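Local coordinates for uncharacterized protein (Pyrococcus horikoshii, PDB 1ZJJ) that probably works as a magnesium-dependent phosphatase of the haloacid dehalogenase superfamily, although its physiological substrate is not established, at residues B[43-49]-B[91-97]; B[83-89]-B[119-125]. All blocks are in the same frame, centred on the assembly; numbering follows the deposited sequence.

Contact 1: residues B[43-49]-B[91-97]; sequences STKTPEM and GEGLVKE
M49 reaches across to E92 and illustrates how one side chain can serve its own helix cap and a second helix at once. Its CB lies against the capping hydroxyl, 3.5 Å from T46 OG1, and CG continues past the same oxygen. SD then accepts a weak, long hydrogen bond from T46 N (3.7 Å), the return half of a capping box whose firm half is M49 N to T46 OG1 at 3.1 Å. The last bond turns off the extended chain (chi3 -113°), and this bend brings the methyl CE to the carboxylate of E92, 3.4 Å from OE2, with the two side chains crossing at a slant. That same OE2 has a weak salt bridge with K96 NZ one helical turn on.

Beside this pair the backbones come close. G93 has only its bare CA facing K45, and T46 CG2 rests on it at 3.9 Å. G93 N donates to T44 O (2.9 Å), approaching from well above the carbonyl plane, 64° out of it. Water supplements the contact at two points. One molecule accepts from G91 N and hydrogen-bonds S43 OG; another donates to E97 OE2 (2.7 Å) and, weakly, to K45 O. The other oxygen of E97 forms a salt bridge with R74, which ties the carboxylate to helix 69-80.

The segment 43-49 leads from strand 36-40 into helix 47-56, whereas 91-97 starts the helix after strand 86-89. The contact lies where the six-stranded, Rossmann-like HAD core, which holds the magnesium ion, meets the smaller domain with the four-stranded sheet, probably the cap. Helix 69-80 packs against S43 and E97, and the loop residue T151 against L94.

Contact 2: residues B[83-89]-B[119-125]; sequences PGKIFVI and VKHVVVG
F87 and V119 show how a single methylene can fill the fork of a valine: F87 CB sits equally close to V119 CG1 and CG2, 3.9 Å from each. With CG anti to the backbone N (chi1 179°), the ring heads away from this notch, and V122 CG1 comes only to its edge. On the same face I89 CG2 lies beside V124 CG1 at 4.0 Å, the two branches pointing the same way, while A138 of helix 132-143 packs on I89 and V122.

The opposite face is built from I86, V88, H121 and V123. I86 CG2 meets V123 CG2 obliquely at 3.8 Å, and M77 and M98, from helices 69-80 and 92-101, close over these side chains. The bare CA of G84 forms a shallow hollow that K120 fills with CB (3.8 Å) and CG. The H121 imidazole turns its edge to G84 N, K120 CB lies over one face, offset toward the rim, and the W103 ring meets it at about 40°.

Strands 86-89 and 121-124 are parallel neighbours, 16° apart in direction, joined by a beta-alpha-beta crossover through helices 92-101 and 108-115. Their four-stranded sheet probably forms the cap, as in UmpH/NagD-like HAD phosphatases. F87 N bonds H121 O, V123 N F87 O, I89 N V123 O and G125 N I89 O (2.8 Å). K85 O accepts from two successive amides, K120 N (2.9 Å) and H121 N (3.1 Å).

H121 also bonds T147 OG1 through ND1 and D82 O through NE2; since a carbonyl can only accept, NE2 carries a proton. The polar links between the strands are all main-chain N-H to O=C bonds, while mostly apolar side chains line both helix-packed faces, H121 being the polar exception.

Contact 2 is largely core, the outermost strand of the four-stranded sheet and its neighbour, held by a backbone ladder flanked by mostly apolar side chains. Contact 1 is only partly buried; one backbone bond, close packing on G93 and two bridging waters join its segments, with the E92 and E97 carboxylates against M49 and P47. Strand 86-89 runs on into helix 92-101, so one strand-to-helix unit serves both, and their segments alternate along the chain. They also touch: L94 CD2 packs 3.8 Å from V88 CG1, while S43 OG lies near G125 CA. Contact 2 stays within one sheet, far from the metal, whereas contact 1 links that sheet's side to the half holding the magnesium ion on D7, D9 and D210.

Contact 1: residues B[43-49]-B[91-97]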
loop_
_atom_site.group_PDB
_atom_site.type_symbol
_atom_site.label_atom_id
_atom_site.label_comp_id
_atom_site.label_asym_id
_atom_site.label_seq_id
_atom_site.Cartn_x
_atom_site.Cartn_y
_atom_site.Cartn_z
ATOM N N SER B 43 -11.098 1.535 13.617
ATOM C CA SER B 43 -11.095 2.928 14.058
ATOM C C SER B 43 -12.129 3.819 13.373
ATOM O O SER B 43 -12.135 5.038 13.584
ATOM C CB SER B 43 -9.707 3.535 13.853
ATOM O OG SER B 43 -9.408 3.658 12.473
ATOM N N THR B 44 -13.000 3.222 12.567
ATOM C CA THR B 44 -14.022 4.003 11.856
ATOM C C THR B 44 -15.187 4.463 12.757
ATOM O O THR B 44 -15.924 5.390 12.440
ATOM C CB THR B 44 -14.565 3.176 10.684
ATOM O OG1 THR B 44 -15.228 2.020 11.196
ATOM C CG2 THR B 44 -13.426 2.729 9.764
ATOM N N LYS B 45 -15.375 3.757 13.890
ATOM C CA LYS B 45 -16.520 4.074 14.749
ATOM C C LYS B 45 -16.096 4.431 16.175
ATOM O O LYS B 45 -15.052 4.019 16.662
ATOM C CB LYS B 45 -17.439 2.848 14.790
ATOM C CG LYS B 45 -18.175 2.614 13.466
ATOM C CD LYS B 45 -19.212 1.490 13.571
ATOM C CE LYS B 45 -19.973 1.265 12.258
ATOM N NZ LYS B 45 -19.127 0.531 11.318
ATOM N N THR B 46 -16.929 5.264 16.843
ATOM C CA THR B 46 -16.644 5.565 18.244
ATOM C C THR B 46 -17.153 4.470 19.174
ATOM O O THR B 46 -17.969 3.631 18.813
ATOM C CB THR B 46 -17.329 6.876 18.651
ATOM O OG1 THR B 46 -18.735 6.764 18.433
ATOM C CG2 THR B 46 -16.772 8.062 17.862
ATOM N N PRO B 47 -16.603 4.478 20.392
ATOM C CA PRO B 47 -17.097 3.625 21.462
ATOM C C PRO B 47 -18.619 3.752 21.603
ATOM O O PRO B 47 -19.332 2.783 21.821
ATOM C CB PRO B 47 -16.382 4.030 22.746
ATOM C CG PRO B 47 -15.072 4.652 22.259
ATOM C CD PRO B 47 -15.518 5.321 20.879
ATOM N N GLU B 48 -19.108 5.007 21.526
ATOM C CA GLU B 48 -20.551 5.221 21.572
ATOM C C GLU B 48 -21.284 4.462 20.465
ATOM O O GLU B 48 -22.281 3.788 20.690
ATOM C CB GLU B 48 -20.813 6.720 21.445
ATOM C CG GLU B 48 -20.441 7.475 22.719
ATOM C CD GLU B 48 -18.996 7.900 22.627
ATOM O OE1 GLU B 48 -18.552 8.177 21.523
ATOM O OE2 GLU B 48 -18.315 7.923 23.663
ATOM N N MET B 49 -20.777 4.597 19.241
ATOM C CA MET B 49 -21.367 3.925 18.089
ATOM C C MET B 49 -21.353 2.423 18.304
ATOM O O MET B 49 -22.302 1.727 17.950
ATOM C CB MET B 49 -20.595 4.261 16.809
ATOM C CG MET B 49 -20.911 5.623 16.202
ATOM S SD MET B 49 -19.861 6.025 14.777
ATOM C CE MET B 49 -18.919 7.373 15.417
ATOM N N GLY B 91 -12.021 7.372 9.095
ATOM C CA GLY B 91 -13.430 7.665 9.239
ATOM C C GLY B 91 -13.810 8.537 10.417
ATOM O O GLY B 91 -12.970 8.960 11.214
ATOM N N GLU B 92 -15.107 8.792 10.518
ATOM C CA GLU B 92 -15.691 9.622 11.562
ATOM C C GLU B 92 -15.138 9.336 12.956
ATOM O O GLU B 92 -14.767 10.254 13.687
ATOM C CB GLU B 92 -17.209 9.424 11.560
ATOM C CG GLU B 92 -17.989 10.425 12.372
ATOM C CD GLU B 92 -19.452 10.037 12.490
ATOM O OE1 GLU B 92 -20.061 9.699 11.453
ATOM O OE2 GLU B 92 -19.990 10.074 13.617
ATOM N N GLY B 93 -15.087 8.062 13.323
ATOM C CA GLY B 93 -14.586 7.696 14.634
ATOM C C GLY B 93 -13.203 8.246 14.921
ATOM O O GLY B 93 -12.969 8.838 15.974
ATOM N N LEU B 94 -12.285 8.055 13.979
ATOM C CA LEU B 94 -10.919 8.519 14.146
ATOM C C LEU B 94 -10.836 10.042 14.181
ATOM O O LEU B 94 -10.123 10.607 15.013
ATOM C CB LEU B 94 -10.033 7.964 13.027
ATOM C CG LEU B 94 -8.534 8.263 13.126
ATOM C CD1 LEU B 94 -7.989 7.802 14.480
ATOM C CD2 LEU B 94 -7.803 7.573 11.971
ATOM N N VAL B 95 -11.567 10.707 13.288
ATOM C CA VAL B 95 -11.556 12.165 13.249
ATOM C C VAL B 95 -12.025 12.729 14.581
ATOM O O VAL B 95 -11.448 13.688 15.089
ATOM C CB VAL B 95 -12.464 12.724 12.125
ATOM C CG1 VAL B 95 -12.670 14.223 12.328
ATOM C CG2 VAL B 95 -11.826 12.479 10.762
ATOM N N LYS B 96 -13.072 12.128 15.144
ATOM C CA LYS B 96 -13.618 12.568 16.425
ATOM C C LYS B 96 -12.600 12.451 17.557
ATOM O O LYS B 96 -12.486 13.346 18.397
ATOM C CB LYS B 96 -14.855 11.747 16.777
ATOM C CG LYS B 96 -15.957 11.813 15.739
ATOM C CD LYS B 96 -17.145 12.600 16.238
ATOM C CE LYS B 96 -18.085 12.923 15.092
ATOM N NZ LYS B 96 -19.515 12.852 15.501
ATOM N N GLU B 97 -11.873 11.338 17.588
ATOM C CA GLU B 97 -10.864 11.127 18.623
ATOM C C GLU B 97 -9.734 12.141 18.491
ATOM O O GLU B 97 -9.204 12.616 19.492
ATOM C CB GLU B 97 -10.285 9.709 18.534
ATOM C CG GLU B 97 -11.292 8.612 18.810
ATOM C CD GLU B 97 -11.762 8.573 20.258
ATOM O OE1 GLU B 97 -11.368 9.453 21.057
ATOM O OE2 GLU B 97 -12.539 7.653 20.596
HETATM O O HOH W 1 -10.881 5.314 10.430
HETATM O O HOH W 2 -12.972 5.861 18.618
#

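Contact 2: residues B[83-89]-B[119-125]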
loop_
_atom_site.group_PDB
_atom_site.type_symbol
_atom_site.label_atom_id
_atom_site.label_comp_id
_atom_site.label_asym_id
_atom_site.label_seq_id
_atom_site.Cartn_x
_atom_site.Cartn_y
_atom_site.Cartn_z
ATOM N N PRO B 83 2.153 17.842 21.515
ATOM C CA PRO B 83 1.029 18.423 20.783
ATOM C C PRO B 83 1.452 19.158 19.512
ATOM O O PRO B 83 2.396 19.945 19.519
ATOM C CB PRO B 83 0.397 19.350 21.816
ATOM C CG PRO B 83 0.670 18.635 23.105
ATOM C CD PRO B 83 2.116 18.243 22.931
ATOM N N GLY B 84 0.733 18.889 18.427
ATOM C CA GLY B 84 1.024 19.505 17.148
ATOM C C GLY B 84 -0.147 19.233 16.225
ATOM O O GLY B 84 -0.992 18.379 16.525
ATOM N N LYS B 85 -0.218 19.945 15.102
ATOM C CA LYS B 85 -1.327 19.740 14.177
ATOM C C LYS B 85 -1.323 18.350 13.557
ATOM O O LYS B 85 -0.278 17.785 13.259
ATOM C CB LYS B 85 -1.326 20.822 13.104
ATOM C CG LYS B 85 -1.670 22.170 13.673
ATOM C CD LYS B 85 -1.174 23.249 12.753
ATOM C CE LYS B 85 -2.310 24.078 12.194
ATOM N NZ LYS B 85 -1.788 25.186 11.359
ATOM N N ILE B 86 -2.524 17.818 13.379
ATOM C CA ILE B 86 -2.745 16.477 12.852
ATOM C C ILE B 86 -3.425 16.439 11.487
ATOM O O ILE B 86 -4.361 17.211 11.213
ATOM C CB ILE B 86 -3.652 15.662 13.831
ATOM C CG1 ILE B 86 -3.094 15.765 15.253
ATOM C CG2 ILE B 86 -3.754 14.184 13.367
ATOM C CD1 ILE B 86 -4.068 15.325 16.352
ATOM N N PHE B 87 -2.960 15.527 10.642
ATOM C CA PHE B 87 -3.586 15.309 9.348
ATOM C C PHE B 87 -4.141 13.894 9.489
ATOM O O PHE B 87 -3.411 12.971 9.840
ATOM C CB PHE B 87 -2.577 15.349 8.208
ATOM C CG PHE B 87 -3.196 15.104 6.864
ATOM C CD1 PHE B 87 -4.082 16.027 6.313
ATOM C CD2 PHE B 87 -2.931 13.932 6.163
ATOM C CE1 PHE B 87 -4.698 15.789 5.081
ATOM C CE2 PHE B 87 -3.538 13.678 4.932
ATOM C CZ PHE B 87 -4.425 14.610 4.388
ATOM N N VAL B 88 -5.428 13.722 9.225
ATOM C CA VAL B 88 -6.040 12.415 9.380
ATOM C C VAL B 88 -6.559 11.748 8.119
ATOM O O VAL B 88 -7.161 12.387 7.256
ATOM C CB VAL B 88 -7.227 12.485 10.362
ATOM C CG1 VAL B 88 -7.870 11.109 10.506
ATOM C CG2 VAL B 88 -6.758 13.015 11.704
ATOM N N ILE B 89 -6.315 10.445 8.033
ATOM C CA ILE B 89 -6.814 9.621 6.943
ATOM C C ILE B 89 -7.629 8.577 7.689
ATOM O O ILE B 89 -7.072 7.748 8.414
ATOM C CB ILE B 89 -5.686 8.934 6.146
ATOM C CG1 ILE B 89 -5.048 9.947 5.183
ATOM C CG2 ILE B 89 -6.250 7.725 5.380
ATOM C CD1 ILE B 89 -3.813 9.428 4.454
ATOM N N VAL B 119 1.971 20.253 9.301
ATOM C CA VAL B 119 1.509 19.056 10.007
ATOM C C VAL B 119 2.619 18.414 10.838
ATOM O O VAL B 119 3.722 18.200 10.338
ATOM C CB VAL B 119 0.983 17.995 9.015
ATOM C CG1 VAL B 119 0.771 16.657 9.736
ATOM C CG2 VAL B 119 -0.310 18.475 8.387
ATOM N N LYS B 120 2.325 18.101 12.098
ATOM C CA LYS B 120 3.311 17.479 12.982
ATOM C C LYS B 120 3.060 15.977 13.175
ATOM O O LYS B 120 3.982 15.220 13.492
ATOM C CB LYS B 120 3.310 18.175 14.351
ATOM C CG LYS B 120 3.783 19.624 14.326
ATOM C CD LYS B 120 5.237 19.718 13.882
ATOM C CE LYS B 120 5.714 21.165 13.796
ATOM N NZ LYS B 120 5.854 21.808 15.135
ATOM N N HIS B 121 1.814 15.556 12.984
ATOM C CA HIS B 121 1.442 14.152 13.147
ATOM C C HIS B 121 0.479 13.695 12.054
ATOM O O HIS B 121 -0.494 14.386 11.745
ATOM C CB HIS B 121 0.763 13.936 14.509
ATOM C CG HIS B 121 1.538 14.470 15.672
ATOM N ND1 HIS B 121 2.741 13.933 16.080
ATOM C CD2 HIS B 121 1.282 15.497 16.522
ATOM C CE1 HIS B 121 3.192 14.602 17.125
ATOM N NE2 HIS B 121 2.323 15.558 17.413
ATOM N N VAL B 122 0.755 12.533 11.469
ATOM C CA VAL B 122 -0.119 11.963 10.453
ATOM C C VAL B 122 -0.697 10.678 11.042
ATOM O O VAL B 122 0.045 9.777 11.428
ATOM C CB VAL B 122 0.638 11.632 9.156
ATOM C CG1 VAL B 122 -0.309 10.962 8.169
ATOM C CG2 VAL B 122 1.214 12.906 8.550
ATOM N N VAL B 123 -2.021 10.613 11.139
ATOM C CA VAL B 123 -2.701 9.451 11.705
ATOM C C VAL B 123 -3.485 8.741 10.599
ATOM O O VAL B 123 -4.332 9.344 9.932
ATOM C CB VAL B 123 -3.648 9.873 12.851
ATOM C CG1 VAL B 123 -4.380 8.659 13.403
ATOM C CG2 VAL B 123 -2.849 10.537 13.969
ATOM N N VAL B 124 -3.199 7.457 10.416
ATOM C CA VAL B 124 -3.825 6.675 9.360
ATOM C C VAL B 124 -4.615 5.489 9.880
ATOM O O VAL B 124 -4.069 4.621 10.554
ATOM C CB VAL B 124 -2.752 6.141 8.383
ATOM C CG1 VAL B 124 -3.406 5.471 7.176
ATOM C CG2 VAL B 124 -1.835 7.276 7.950
ATOM N N GLY B 125 -5.903 5.466 9.556
ATOM C CA GLY B 125 -6.766 4.369 9.944
ATOM C C GLY B 125 -7.490 3.934 8.684
ATOM O O GLY B 125 -7.146 4.382 7.585
#